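Local coordinates for ankyrin repeat domain-containing protein EMB506, chloroplastic (Arabidopsis thaliana, PDB 6JD6) that is involved in the initial differentiation of the proplastid during embryo development and is required for correct cotyledon and leaf margin development, at residues L250-G255 with D262-L267. Numbering follows the deposited sequence.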
loop_
_atom_site.group_PDB
_atom_site.type_symbol
_atom_site.label_atom_id
_atom_site.label_comp_id
_atom_site.label_asym_id
_atom_site.label_seq_id
_atom_site.Cartn_x
_atom_site.Cartn_y
_atom_site.Cartn_z
ATOM N N LEU A 250 23.392 -9.426 -2.833
ATOM C CA LEU A 250 22.608 -8.458 -2.068
ATOM C C LEU A 250 22.957 -8.514 -0.585
ATOM O O LEU A 250 22.894 -7.505 0.117
ATOM C CB LEU A 250 21.108 -8.691 -2.258
ATOM C CG LEU A 250 20.554 -8.485 -3.669
ATOM C CD1 LEU A 250 19.040 -8.493 -3.659
ATOM C CD2 LEU A 250 21.068 -7.200 -4.257
ATOM N N ALA A 251 23.317 -9.701 -0.108
ATOM C CA ALA A 251 23.709 -9.865 1.286
ATOM C C ALA A 251 25.047 -9.184 1.545
ATOM O O ALA A 251 25.217 -8.494 2.549
ATOM C CB ALA A 251 23.785 -11.345 1.654
ATOM N N LEU A 252 25.986 -9.374 0.623
ATOM C CA LEU A 252 27.353 -8.882 0.778
ATOM C C LEU A 252 27.499 -7.376 0.570
ATOM O O LEU A 252 28.366 -6.744 1.173
ATOM C CB LEU A 252 28.275 -9.590 -0.219
ATOM C CG LEU A 252 28.533 -11.088 -0.066
ATOM C CD1 LEU A 252 29.078 -11.650 -1.374
ATOM C CD2 LEU A 252 29.515 -11.340 1.066
ATOM N N CYS A 253 26.666 -6.807 -0.294
ATOM C CA CYS A 253 26.919 -5.466 -0.819
ATOM C C CYS A 253 26.748 -4.322 0.187
ATOM O O CYS A 253 27.303 -3.243 -0.004
ATOM C CB CYS A 253 26.068 -5.205 -2.068
ATOM S SG CYS A 253 24.333 -4.861 -1.740
ATOM N N PHE A 254 25.986 -4.552 1.249
ATOM C CA PHE A 254 25.782 -3.523 2.264
ATOM C C PHE A 254 26.999 -3.361 3.172
ATOM O O PHE A 254 27.120 -2.364 3.878
ATOM C CB PHE A 254 24.547 -3.833 3.111
ATOM C CG PHE A 254 23.245 -3.550 2.417
ATOM C CD1 PHE A 254 22.532 -2.393 2.696
ATOM C CD2 PHE A 254 22.729 -4.442 1.489
ATOM C CE1 PHE A 254 21.323 -2.131 2.064
ATOM C CE2 PHE A 254 21.521 -4.187 0.854
ATOM C CZ PHE A 254 20.817 -3.028 1.143
ATOM N N GLY A 255 27.897 -4.342 3.154
ATOM C CA GLY A 255 29.066 -4.314 4.018
ATOM C C GLY A 255 28.661 -4.490 5.471
ATOM O O GLY A 255 27.597 -5.040 5.758
ATOM N N ASP A 262 25.241 -12.367 8.869
ATOM C CA ASP A 262 24.183 -13.307 9.225
ATOM C C ASP A 262 23.432 -13.783 7.991
ATOM O O ASP A 262 23.136 -14.970 7.855
ATOM C CB ASP A 262 23.201 -12.679 10.216
ATOM C CG ASP A 262 23.785 -12.543 11.605
ATOM O OD1 ASP A 262 24.795 -13.220 11.894
ATOM O OD2 ASP A 262 23.231 -11.765 12.409
ATOM N N LEU A 263 23.125 -12.850 7.097
ATOM C CA LEU A 263 22.429 -13.178 5.860
ATOM C C LEU A 263 23.276 -14.085 4.961
ATOM O O LEU A 263 22.768 -15.058 4.396
ATOM C CB LEU A 263 22.013 -11.901 5.125
ATOM C CG LEU A 263 20.903 -11.114 5.833
ATOM C CD1 LEU A 263 20.773 -9.718 5.260
ATOM C CD2 LEU A 263 19.569 -11.853 5.746
ATOM N N VAL A 264 24.563 -13.767 4.841
ATOM C CA VAL A 264 25.492 -14.583 4.062
ATOM C C VAL A 264 25.533 -16.008 4.607
ATOM O O VAL A 264 25.508 -16.981 3.852
ATOM C CB VAL A 264 26.918 -13.985 4.079
ATOM C CG1 VAL A 264 27.958 -15.028 3.661
ATOM C CG2 VAL A 264 26.989 -12.759 3.182
ATOM N N LYS A 265 25.580 -16.116 5.928
ATOM C CA LYS A 265 25.603 -17.405 6.605
ATOM C C LYS A 265 24.365 -18.236 6.255
ATOM O O LYS A 265 24.482 -19.398 5.880
ATOM C CB LYS A 265 25.725 -17.188 8.113
ATOM C CG LYS A 265 25.858 -18.444 8.938
ATOM C CD LYS A 265 26.608 -18.160 10.235
ATOM C CE LYS A 265 26.003 -16.976 10.984
ATOM N NZ LYS A 265 26.682 -16.739 12.292
ATOM N N LEU A 266 23.187 -17.630 6.362
ATOM C CA LEU A 266 21.946 -18.280 5.953
ATOM C C LEU A 266 21.993 -18.748 4.499
ATOM O O LEU A 266 21.523 -19.836 4.171
ATOM C CB LEU A 266 20.757 -17.333 6.137
ATOM C CG LEU A 266 20.274 -17.085 7.567
ATOM C CD1 LEU A 266 19.174 -16.035 7.582
ATOM C CD2 LEU A 266 19.790 -18.384 8.196
ATOM N N LEU A 267 22.563 -17.917 3.631
ATOM C CA LEU A 267 22.590 -18.200 2.202
ATOM C C LEU A 267 23.614 -19.267 1.836
ATOM O O LEU A 267 23.534 -19.865 0.767
ATOM C CB LEU A 267 22.859 -16.917 1.410
ATOM C CG LEU A 267 21.722 -15.897 1.401
ATOM C CD1 LEU A 267 22.221 -14.535 0.938
ATOM C CD2 LEU A 267 20.577 -16.384 0.517
#
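A251 and V264 mark the closest backbone approach between 250-255, at the end of helix 247-252, and 262-267, within helix 260-269, with their CA atoms 5.8 Å apart. The CA–CB bond of A251 points at the second helix, and its methyl group meets three side chains, L263, V264 and L267, lying along about one turn of that helix. It lies 3.9 Å from CB of L263, 3.8 Å from CG2 of V264 and 3.6 Å from CD1 of L267. V264 reaches it through a single branch: chi1 of 162° sets CG1 anti to the backbone N and leaves CG2 anti to the carbonyl carbon, and CG2 is the methyl that touches. The same CG2 also takes up CD2 of L252 at 3.6 Å, the two side chains crossing at about a right angle. V219 of helix 214-220 packs on both A251 and L267, so the fourth repeat packs against this pair. R222 binds the carbonyl oxygen of A251. The short side chain of A251 is consistent with the close approach of the antiparallel helix pair of the fifth ankyrin repeat, and between the two segments the contact consists of buried aliphatic packing, with no hydrogen bond across.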